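Local coordinates for protein alpha-rhamnosidase (Dictyoglomus thermophilum, PDB 6I60) that probably hydrolyses terminal non-reducing alpha-L-rhamnose residues from alpha-L-rhamnosides, as expected of a bacterial multidomain alpha-L-rhamnosidase, at residues E108-Y113 against T137-E142; S186-R191 against I238-N243; K190-Y195 against Y232-N237; L204-E209 against N243-I248. All coordinates share one frame; numbering follows the deposited sequence.

Interaction 1. Residues E108-Y113 against T137-E142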
# COMPACT_ATOMS: atom_id res chain seq x y z
N GLU A 108 -22.55 -19.14 2.61
CA GLU A 108 -22.24 -20.21 3.54
C GLU A 108 -20.77 -20.59 3.43
O GLU A 108 -20.16 -20.41 2.37
CB GLU A 108 -23.13 -21.43 3.28
CG GLU A 108 -24.50 -21.34 3.93
CD GLU A 108 -25.54 -22.21 3.26
OE1 GLU A 108 -26.22 -22.98 3.96
OE2 GLU A 108 -25.66 -22.13 2.02
N PRO A 109 -20.18 -21.12 4.50
CA PRO A 109 -18.74 -21.38 4.49
C PRO A 109 -18.35 -22.50 3.54
O PRO A 109 -19.11 -23.44 3.29
CB PRO A 109 -18.43 -21.77 5.95
CG PRO A 109 -19.62 -21.33 6.74
CD PRO A 109 -20.79 -21.42 5.81
N CYS A 110 -17.14 -22.37 2.98
CA CYS A 110 -16.49 -23.39 2.16
C CYS A 110 -17.23 -23.67 0.86
O CYS A 110 -16.96 -24.67 0.19
CB CYS A 110 -16.30 -24.69 2.94
SG CYS A 110 -15.47 -24.48 4.53
N LYS A 111 -18.16 -22.80 0.46
CA LYS A 111 -18.91 -22.98 -0.77
C LYS A 111 -18.31 -22.12 -1.88
O LYS A 111 -17.86 -21.00 -1.64
CB LYS A 111 -20.38 -22.63 -0.58
CG LYS A 111 -21.18 -23.69 0.18
CD LYS A 111 -22.45 -24.07 -0.57
CE LYS A 111 -23.53 -24.54 0.39
NZ LYS A 111 -22.97 -25.28 1.56
N VAL A 112 -18.29 -22.66 -3.10
CA VAL A 112 -17.82 -21.95 -4.28
C VAL A 112 -19.04 -21.43 -5.03
O VAL A 112 -19.99 -22.18 -5.28
CB VAL A 112 -16.96 -22.86 -5.17
CG1 VAL A 112 -16.95 -22.36 -6.62
CG2 VAL A 112 -15.54 -22.94 -4.63
N TYR A 113 -19.01 -20.15 -5.38
CA TYR A 113 -20.10 -19.52 -6.11
C TYR A 113 -19.62 -19.06 -7.49
O TYR A 113 -18.42 -18.92 -7.74
CB TYR A 113 -20.67 -18.32 -5.34
CG TYR A 113 -21.20 -18.69 -3.97
CD1 TYR A 113 -20.36 -18.71 -2.86
CD2 TYR A 113 -22.53 -19.01 -3.78
CE1 TYR A 113 -20.83 -19.04 -1.61
CE2 TYR A 113 -23.02 -19.34 -2.53
CZ TYR A 113 -22.17 -19.36 -1.45
OH TYR A 113 -22.66 -19.69 -0.21
N THR A 137 -15.84 -18.94 -0.63
CA THR A 137 -15.86 -18.48 0.75
C THR A 137 -14.92 -19.32 1.60
O THR A 137 -14.77 -20.53 1.38
CB THR A 137 -17.28 -18.54 1.31
OG1 THR A 137 -17.85 -19.83 1.06
CG2 THR A 137 -18.16 -17.48 0.67
N GLY A 138 -14.32 -18.68 2.59
CA GLY A 138 -13.42 -19.34 3.50
C GLY A 138 -14.19 -20.02 4.59
O GLY A 138 -15.20 -20.63 4.34
N LEU A 139 -13.75 -19.86 5.84
CA LEU A 139 -14.41 -20.49 6.97
C LEU A 139 -15.58 -19.70 7.44
O LEU A 139 -16.36 -20.21 8.21
CB LEU A 139 -13.47 -20.70 8.12
CG LEU A 139 -12.68 -21.99 7.96
CD1 LEU A 139 -12.43 -22.63 9.29
CD2 LEU A 139 -13.46 -22.94 7.10
N MET A 140 -15.67 -18.47 6.99
CA MET A 140 -16.75 -17.57 7.22
C MET A 140 -17.04 -17.25 8.63
O MET A 140 -17.90 -17.84 9.27
CB MET A 140 -18.00 -18.03 6.51
CG MET A 140 -17.94 -17.87 5.02
SD MET A 140 -18.90 -16.45 4.55
CE MET A 140 -20.43 -16.87 5.35
N ASN A 141 -16.35 -16.23 9.07
CA ASN A 141 -16.52 -15.71 10.39
C ASN A 141 -16.46 -16.80 11.46
O ASN A 141 -17.44 -17.02 12.15
CB ASN A 141 -17.82 -14.88 10.49
CG ASN A 141 -17.99 -13.86 9.34
OD1 ASN A 141 -17.82 -14.17 8.17
ND2 ASN A 141 -18.37 -12.65 9.70
N GLU A 142 -15.33 -17.49 11.54
CA GLU A 142 -15.07 -18.47 12.57
C GLU A 142 -16.21 -19.46 12.80
O GLU A 142 -16.53 -19.80 13.94
CB GLU A 142 -14.79 -17.69 13.84
CG GLU A 142 -14.19 -18.45 14.99
CD GLU A 142 -13.90 -17.53 16.14
OE1 GLU A 142 -13.21 -16.53 15.92
OE2 GLU A 142 -14.41 -17.77 17.25

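Interaction 2. Residues S186-R191 against I238-N243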
# COMPACT_ATOMS: atom_id res chain seq x y z
N SER A 186 -8.02 -42.52 0.96
CA SER A 186 -8.33 -43.71 0.18
C SER A 186 -9.19 -43.37 -1.03
O SER A 186 -8.73 -43.47 -2.18
CB SER A 186 -9.02 -44.76 1.05
OG SER A 186 -9.86 -44.14 2.01
N LYS A 187 -10.43 -42.96 -0.79
CA LYS A 187 -11.31 -42.54 -1.87
C LYS A 187 -10.77 -41.28 -2.54
O LYS A 187 -10.15 -40.43 -1.90
CB LYS A 187 -12.72 -42.28 -1.34
N LYS A 188 -11.01 -41.16 -3.85
CA LYS A 188 -10.37 -40.08 -4.60
C LYS A 188 -11.03 -38.74 -4.30
O LYS A 188 -12.25 -38.63 -4.19
CB LYS A 188 -10.39 -40.36 -6.10
CG LYS A 188 -9.33 -41.38 -6.58
CD LYS A 188 -8.02 -41.42 -5.75
CE LYS A 188 -7.19 -40.12 -5.73
NZ LYS A 188 -6.48 -40.01 -4.42
N ILE A 189 -10.18 -37.72 -4.16
CA ILE A 189 -10.62 -36.42 -3.70
C ILE A 189 -11.32 -35.66 -4.82
O ILE A 189 -11.09 -35.90 -6.01
CB ILE A 189 -9.43 -35.61 -3.14
CG1 ILE A 189 -8.32 -35.54 -4.18
CG2 ILE A 189 -8.91 -36.23 -1.85
CD1 ILE A 189 -7.55 -34.26 -4.15
N LYS A 190 -12.19 -34.74 -4.43
CA LYS A 190 -12.78 -33.76 -5.34
C LYS A 190 -12.13 -32.40 -5.22
O LYS A 190 -11.88 -31.74 -6.23
CB LYS A 190 -14.29 -33.64 -5.06
CG LYS A 190 -15.06 -32.89 -6.14
CD LYS A 190 -16.54 -33.22 -6.08
CE LYS A 190 -17.28 -32.29 -5.12
NZ LYS A 190 -18.59 -32.85 -4.68
N ARG A 191 -11.82 -31.96 -3.99
CA ARG A 191 -11.12 -30.71 -3.75
C ARG A 191 -10.54 -30.77 -2.34
O ARG A 191 -10.98 -31.54 -1.50
CB ARG A 191 -12.04 -29.50 -3.91
CG ARG A 191 -12.98 -29.29 -2.73
CD ARG A 191 -13.54 -27.88 -2.72
NE ARG A 191 -14.78 -27.80 -1.96
CZ ARG A 191 -15.19 -26.73 -1.29
NH1 ARG A 191 -14.45 -25.63 -1.29
NH2 ARG A 191 -16.34 -26.75 -0.63
N ILE A 238 -2.63 -33.97 -2.70
CA ILE A 238 -3.11 -34.86 -1.65
C ILE A 238 -2.48 -36.26 -1.71
O ILE A 238 -2.30 -36.89 -0.67
CB ILE A 238 -4.65 -34.93 -1.71
CG1 ILE A 238 -5.25 -33.66 -1.11
CG2 ILE A 238 -5.20 -36.16 -1.00
CD1 ILE A 238 -4.63 -33.26 0.22
N ARG A 239 -2.13 -36.74 -2.91
CA ARG A 239 -1.56 -38.07 -3.09
C ARG A 239 -2.57 -39.15 -2.69
O ARG A 239 -3.74 -38.85 -2.43
CB ARG A 239 -0.26 -38.22 -2.28
CG ARG A 239 0.78 -39.14 -2.90
CD ARG A 239 1.92 -39.40 -1.92
NE ARG A 239 3.09 -39.99 -2.57
CZ ARG A 239 3.94 -39.32 -3.33
NH1 ARG A 239 3.77 -38.02 -3.55
NH2 ARG A 239 4.98 -39.94 -3.88
N ASP A 240 -2.13 -40.41 -2.64
CA ASP A 240 -3.05 -41.50 -2.36
C ASP A 240 -2.95 -41.96 -0.91
O ASP A 240 -3.71 -41.48 -0.05
CB ASP A 240 -2.79 -42.68 -3.29
CG ASP A 240 -3.96 -43.65 -3.34
OD1 ASP A 240 -5.11 -43.21 -3.16
OD2 ASP A 240 -3.72 -44.86 -3.57
N GLY A 241 -2.03 -42.88 -0.62
CA GLY A 241 -1.96 -43.53 0.67
C GLY A 241 -1.65 -42.62 1.85
O GLY A 241 -2.52 -41.88 2.32
N LYS A 242 -0.43 -42.70 2.37
CA LYS A 242 -0.04 -41.90 3.52
C LYS A 242 0.21 -40.46 3.11
O LYS A 242 0.74 -40.18 2.02
CB LYS A 242 1.20 -42.49 4.19
CG LYS A 242 0.92 -43.17 5.52
CD LYS A 242 2.01 -42.87 6.54
CE LYS A 242 2.41 -44.12 7.31
NZ LYS A 242 3.66 -43.92 8.09
N ASN A 243 -0.17 -39.53 3.98
CA ASN A 243 -0.01 -38.10 3.72
C ASN A 243 0.70 -37.45 4.90
O ASN A 243 0.69 -37.96 6.02
CB ASN A 243 -1.36 -37.42 3.49
CG ASN A 243 -1.90 -37.65 2.11
OD1 ASN A 243 -1.63 -38.68 1.49
ND2 ASN A 243 -2.67 -36.70 1.60

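Interaction 3. Residues K190-Y195 against Y232-N237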
# COMPACT_ATOMS: atom_id res chain seq x y z
N LYS A 190 -12.19 -34.74 -4.43
CA LYS A 190 -12.78 -33.76 -5.34
C LYS A 190 -12.13 -32.40 -5.22
O LYS A 190 -11.88 -31.74 -6.23
CB LYS A 190 -14.29 -33.64 -5.06
CG LYS A 190 -15.06 -32.89 -6.14
CD LYS A 190 -16.54 -33.22 -6.08
CE LYS A 190 -17.28 -32.29 -5.12
NZ LYS A 190 -18.59 -32.85 -4.68
N ARG A 191 -11.82 -31.96 -3.99
CA ARG A 191 -11.12 -30.71 -3.75
C ARG A 191 -10.54 -30.77 -2.34
O ARG A 191 -10.98 -31.54 -1.50
CB ARG A 191 -12.04 -29.50 -3.91
CG ARG A 191 -12.98 -29.29 -2.73
CD ARG A 191 -13.54 -27.88 -2.72
NE ARG A 191 -14.78 -27.80 -1.96
CZ ARG A 191 -15.19 -26.73 -1.29
NH1 ARG A 191 -14.45 -25.63 -1.29
NH2 ARG A 191 -16.34 -26.75 -0.63
N ALA A 192 -9.53 -29.93 -2.11
CA ALA A 192 -8.88 -29.86 -0.81
C ALA A 192 -8.57 -28.41 -0.47
O ALA A 192 -8.12 -27.64 -1.33
CB ALA A 192 -7.59 -30.68 -0.77
N ARG A 193 -8.83 -28.03 0.78
CA ARG A 193 -8.58 -26.68 1.26
C ARG A 193 -7.86 -26.74 2.59
O ARG A 193 -8.01 -27.69 3.36
CB ARG A 193 -9.88 -25.89 1.40
CG ARG A 193 -10.60 -25.64 0.09
CD ARG A 193 -9.76 -24.79 -0.85
NE ARG A 193 -10.51 -24.39 -2.03
CZ ARG A 193 -10.55 -25.08 -3.16
NH1 ARG A 193 -9.88 -26.22 -3.26
NH2 ARG A 193 -11.26 -24.64 -4.19
N VAL A 194 -7.07 -25.70 2.86
CA VAL A 194 -6.24 -25.62 4.06
C VAL A 194 -6.34 -24.21 4.61
O VAL A 194 -6.03 -23.24 3.91
CB VAL A 194 -4.77 -25.99 3.75
CG1 VAL A 194 -3.83 -25.30 4.71
CG2 VAL A 194 -4.58 -27.49 3.80
N TYR A 195 -6.80 -24.09 5.85
CA TYR A 195 -7.06 -22.79 6.49
C TYR A 195 -6.12 -22.66 7.68
O TYR A 195 -6.41 -23.18 8.77
CB TYR A 195 -8.52 -22.67 6.90
CG TYR A 195 -9.52 -23.08 5.84
CD1 TYR A 195 -9.83 -24.42 5.64
CD2 TYR A 195 -10.15 -22.14 5.04
CE1 TYR A 195 -10.74 -24.81 4.66
CE2 TYR A 195 -11.06 -22.51 4.07
CZ TYR A 195 -11.35 -23.85 3.88
OH TYR A 195 -12.25 -24.22 2.91
N TYR A 232 -5.55 -22.02 1.41
CA TYR A 232 -4.80 -22.49 0.25
C TYR A 232 -5.55 -23.62 -0.43
O TYR A 232 -6.30 -24.37 0.20
CB TYR A 232 -3.40 -22.96 0.65
CG TYR A 232 -2.48 -21.85 1.09
CD1 TYR A 232 -1.95 -20.95 0.18
CD2 TYR A 232 -2.14 -21.70 2.43
CE1 TYR A 232 -1.10 -19.94 0.58
CE2 TYR A 232 -1.29 -20.69 2.84
CZ TYR A 232 -0.78 -19.81 1.92
OH TYR A 232 0.06 -18.80 2.33
N ASP A 233 -5.34 -23.74 -1.74
CA ASP A 233 -5.90 -24.82 -2.54
C ASP A 233 -4.83 -25.90 -2.67
O ASP A 233 -3.85 -25.73 -3.39
CB ASP A 233 -6.35 -24.32 -3.91
CG ASP A 233 -6.53 -25.44 -4.91
OD1 ASP A 233 -7.16 -26.46 -4.57
OD2 ASP A 233 -6.03 -25.31 -6.05
N VAL A 234 -5.03 -27.02 -1.96
CA VAL A 234 -4.05 -28.10 -1.95
C VAL A 234 -4.68 -29.35 -2.55
O VAL A 234 -4.34 -30.47 -2.15
CB VAL A 234 -3.54 -28.36 -0.53
CG1 VAL A 234 -2.73 -27.17 -0.03
CG2 VAL A 234 -4.70 -28.65 0.42
N SER A 235 -5.58 -29.16 -3.51
CA SER A 235 -6.23 -30.30 -4.15
C SER A 235 -5.21 -31.21 -4.82
O SER A 235 -5.06 -32.38 -4.45
CB SER A 235 -7.26 -29.81 -5.17
OG SER A 235 -8.31 -29.11 -4.53
N LYS A 236 -4.46 -30.68 -5.78
CA LYS A 236 -3.49 -31.49 -6.51
C LYS A 236 -2.21 -31.68 -5.71
O LYS A 236 -1.11 -31.67 -6.26
CB LYS A 236 -3.17 -30.85 -7.87
CG LYS A 236 -4.33 -30.82 -8.85
CD LYS A 236 -5.15 -32.11 -8.79
CE LYS A 236 -5.34 -32.71 -10.18
NZ LYS A 236 -5.26 -34.19 -10.15
N ASN A 237 -2.36 -31.85 -4.39
CA ASN A 237 -1.22 -32.13 -3.52
C ASN A 237 -1.51 -33.26 -2.55
O ASN A 237 -0.69 -33.51 -1.65
CB ASN A 237 -0.82 -30.87 -2.73
CG ASN A 237 -0.05 -29.87 -3.56
OD1 ASN A 237 -0.36 -28.68 -3.56
ND2 ASN A 237 0.96 -30.35 -4.28

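Interaction 4. Residues L204-E209 against N243-I248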
# COMPACT_ATOMS: atom_id res chain seq x y z
N LEU A 204 4.03 -23.45 5.04
CA LEU A 204 3.22 -24.66 4.96
C LEU A 204 3.79 -25.62 3.93
O LEU A 204 4.19 -25.22 2.84
CB LEU A 204 1.77 -24.31 4.61
CG LEU A 204 0.84 -25.50 4.36
CD1 LEU A 204 0.56 -26.24 5.65
CD2 LEU A 204 -0.45 -25.01 3.71
N TYR A 205 3.82 -26.90 4.29
CA TYR A 205 4.28 -27.97 3.41
C TYR A 205 3.29 -29.12 3.45
O TYR A 205 2.73 -29.44 4.51
CB TYR A 205 5.67 -28.47 3.81
CG TYR A 205 6.77 -27.46 3.60
CD1 TYR A 205 7.43 -27.37 2.38
CD2 TYR A 205 7.16 -26.60 4.62
CE1 TYR A 205 8.44 -26.44 2.18
CE2 TYR A 205 8.16 -25.67 4.43
CZ TYR A 205 8.80 -25.60 3.21
OH TYR A 205 9.80 -24.68 3.01
N ILE A 206 3.06 -29.74 2.29
CA ILE A 206 2.19 -30.90 2.18
C ILE A 206 2.89 -31.93 1.30
O ILE A 206 3.13 -31.67 0.12
CB ILE A 206 0.81 -30.55 1.60
CG1 ILE A 206 -0.05 -29.86 2.66
CG2 ILE A 206 0.11 -31.80 1.09
CD1 ILE A 206 -1.51 -29.76 2.30
N ASN A 207 3.21 -33.09 1.87
CA ASN A 207 3.89 -34.17 1.16
C ASN A 207 5.22 -33.73 0.56
O ASN A 207 5.65 -34.25 -0.47
CB ASN A 207 2.98 -34.77 0.08
CG ASN A 207 1.78 -35.50 0.66
OD1 ASN A 207 1.91 -36.24 1.64
ND2 ASN A 207 0.62 -35.30 0.06
N GLY A 208 5.86 -32.74 1.19
CA GLY A 208 7.19 -32.32 0.81
C GLY A 208 7.25 -31.04 -0.00
O GLY A 208 8.32 -30.43 -0.09
N GLU A 209 6.14 -30.61 -0.58
CA GLU A 209 6.12 -29.44 -1.46
C GLU A 209 5.62 -28.22 -0.70
O GLU A 209 4.68 -28.31 0.09
CB GLU A 209 5.24 -29.70 -2.68
CG GLU A 209 5.62 -30.93 -3.48
CD GLU A 209 4.41 -31.73 -3.92
OE1 GLU A 209 4.35 -32.10 -5.11
OE2 GLU A 209 3.52 -31.98 -3.09
N ASN A 243 -0.17 -39.53 3.98
CA ASN A 243 -0.01 -38.10 3.72
C ASN A 243 0.70 -37.45 4.90
O ASN A 243 0.69 -37.96 6.02
CB ASN A 243 -1.36 -37.42 3.49
CG ASN A 243 -1.90 -37.65 2.11
OD1 ASN A 243 -1.63 -38.68 1.49
ND2 ASN A 243 -2.67 -36.70 1.60
N ALA A 244 1.31 -36.30 4.62
CA ALA A 244 2.03 -35.56 5.64
C ALA A 244 1.88 -34.07 5.38
O ALA A 244 1.86 -33.63 4.22
CB ALA A 244 3.51 -35.95 5.67
N ILE A 245 1.77 -33.30 6.45
CA ILE A 245 1.72 -31.84 6.37
C ILE A 245 2.85 -31.28 7.22
O ILE A 245 3.27 -31.88 8.22
CB ILE A 245 0.36 -31.29 6.83
CG1 ILE A 245 -0.10 -31.97 8.11
CG2 ILE A 245 -0.69 -31.50 5.75
CD1 ILE A 245 0.35 -31.28 9.35
N GLY A 246 3.35 -30.11 6.82
CA GLY A 246 4.45 -29.48 7.53
C GLY A 246 4.26 -27.99 7.74
O GLY A 246 3.98 -27.25 6.79
N VAL A 247 4.39 -27.54 8.99
CA VAL A 247 4.27 -26.13 9.34
C VAL A 247 5.44 -25.76 10.25
O VAL A 247 5.62 -26.38 11.30
CB VAL A 247 2.94 -25.81 10.03
CG1 VAL A 247 2.84 -24.32 10.31
CG2 VAL A 247 1.76 -26.27 9.17
N ILE A 248 6.21 -24.76 9.85
CA ILE A 248 7.28 -24.20 10.67
C ILE A 248 6.90 -22.78 11.05
O ILE A 248 6.44 -22.01 10.20
CB ILE A 248 8.63 -24.25 9.93
CG1 ILE A 248 9.71 -23.51 10.73
CG2 ILE A 248 8.51 -23.68 8.53
CD1 ILE A 248 11.09 -24.09 10.58

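Interaction 1. Residues E108-Y113 against T137-E142
With chi1 at 50°, Thr137 sets OG1 between its backbone N and carbonyl carbon and aims it into the type II turn Glu108-Lys111, while CG2, beside the backbone N, meets the edge of the Tyr113 ring at CE1. The hydroxyl lies 2.7 Å from Glu108 O and 2.9 Å from Lys111 O, with a single proton for these two carbonyls. Lys111 O also receives Thr137 N at 3.1 Å in a nearly straight bond (174°). One residue beyond Thr137, Gly138 O accepts Cys110 N at 2.9 Å. Apolar groups close the other end of the contact. Met140 crosses Pro109 at about a right angle, its CB 3.7 Å from Pro109 CG, and Leu139 CD2 touches Cys110 SG. Behind the turn, Tyr113 OH accepts the N-H of Glu108, so the ring that borders the threonine methyl also ties down the start of the turn. The turn leads into strand 112-120 of the N-terminal immunoglobulin-like domain, and Thr137 lies where the neighbouring strand 133-137 passes into a loop. One buried threonine thus offers backbone N-H and hydroxyl to carbonyls of the turn and its methyl to the tyrosine beyond, which probably fixes the turn against the departing chain.

Interaction 2. Residues S186-R191 against I238-N243
Ile189 and Ile238 form the close-packed part of this contact, meeting obliquely through their branches. Ile189 CG2 lies 3.8 Å from Ile238 CG2, and Ile189 CD1 reaches the same distance from Ile238 CB. The isoleucine of 186-191 can use both ends because chi1 of 54° holds CG1 between the backbone N and the carbonyl carbon, with CG2 beside the backbone N. Ile185 and Val271 add apolar neighbours, the former against Ile238 and the latter against Ile189. The two segments lie at the edge of the N-terminal rhamnosidase domain, near the beginning of strand 189-199, where the chain turns a corner at Lys190, and on the approach to strand 242-250. At that corner Lys190 and Arg191 both face Glu272 in a classic beta bulge, and Arg191 NE makes a salt bridge to that glutamate. Toward solvent the contact is much looser. The Lys188 chain bends at three successive torsions and brings NZ to 3.7 Å from Asp240 OD1, a long salt bridge between side chains that cross at about a right angle. Lys188 NZ is also 3.6 Å from Arg239 O. Lys188 and Asp240 are both exposed, so water probably weakens the attraction between them.

Interaction 3. Residues K190-Y195 against Y232-N237
Ala192 O is gripped by two donors that come from opposite faces of its carbonyl plane: Val234 N at 3.2 Å across the contact, and Arg193 NH1 at 3.0 Å from its own strand. Both stand well out of that plane, although the carbonyl oxygen itself lies in the plane of the guanidinium. The same NH1 makes a salt bridge to Asp233 OD1 at 3.0 Å, with guanidinium and carboxylate turned 69° apart. A bend at chi2 (-63°) folds the arginine back over the strand pair, placing Asp233 CB over one face of the guanidinium and Arg191 CD over the other. Its NH2 reaches further, in a salt bridge to Glu136. The aspartate oxygen is shared: Ser235 OG donates to Asp233 OD1 at 2.9 Å, nearly along the C-O axis, and in turn accepts Ala192 N at 2.8 Å. A serine hydroxyl thereby takes a place in the backbone ladder just where strand 226-233 gives way to a turn. Further along, Val194 and Tyr232 form a hydrogen-bonded antiparallel pair, both bonds lying in the carbonyl planes. Away from these charges, Val234 CG2 wedges between Val194 CG2, 3.6 Å off, and Ala192 CB; Leu204 and Ile206 continue this apolar layer. The arrangement is that of an antiparallel strand pair in a beta-sandwich, charged on the face of Arg193 and Asp233, largely apolar on that of Val194 and Tyr232, where the tyrosine hydroxyl bonds with that of Tyr202; the two strands are neighbours in a five-stranded sheet of the N-terminal rhamnosidase domain.

Interaction 4. Residues L204-E209 against N243-I248
Strands 204-206 and 243-248 run antiparallel, their axes 168° apart and 4.3 Å from each other at closest approach. Tyr205 and Gly246 form the hydrogen-bonded pair, flanked by the non-hydrogen-bonded pairs Leu204-Val247 and Ile206-Ile245. The ladder outlasts the strand: Asn207 N donates to Ala244 O at 2.8 Å, and Asn207 OD1 accepts Ala244 N at 3.0 Å from above the plane of its amide group. With chi1 at -67°, this side chain turns its amide toward strand 243-248, nearly perpendicular (88°) to that of Asn243. Its ND2 donates to Asn237 O, so the buried amide is used at both ends. On one face, Leu204 CD1 meets Val247 CG2 at 3.7 Å and Ile206 CG1 meets Ile245 CG2 at 3.6 Å, each pair crossing at a slant. Val194 lies against both Leu204 and Ile206, Ile196 against Val247. On the other face, Tyr205 CB lies 3.6 Å from Gly246 O, the ring turning its edge to that oxygen; glycine has no side chain to stand beside the tyrosine. The strand ends in a type I' turn from Ile206 to Glu209, typical of a tight beta-hairpin, whose first strand is joined here to the neighbouring strand 242-250 of a sandwich-like domain.

In the fold
Interactions 2, 3 and 4 belong to the N-terminal rhamnosidase domain, whereas interaction 1 lies in the immunoglobulin-like domain beside it. Arg191 and Arg193 reach across to Glu136 of the latter in salt bridges, while Tyr195 packs on Cys110 and Leu139; the centres of interactions 1 and 3 are about 14 Å apart. Interactions 2 and 3 share Lys190 and Arg191, with centres about 11 Å apart. Interactions 3 and 4 lie on facing sheets, linked by Val194 CG1 and Leu204 CD2, 3.5 Å apart, and by Asn207 ND2 and Asn237 O, 2.8 Å apart. Asn243 belongs to both 2 and 4. The bound 2-(2-ethoxyethoxy)ethanol pocket of Tyr656, Glu659 and Leu660 uses no residue of these contacts.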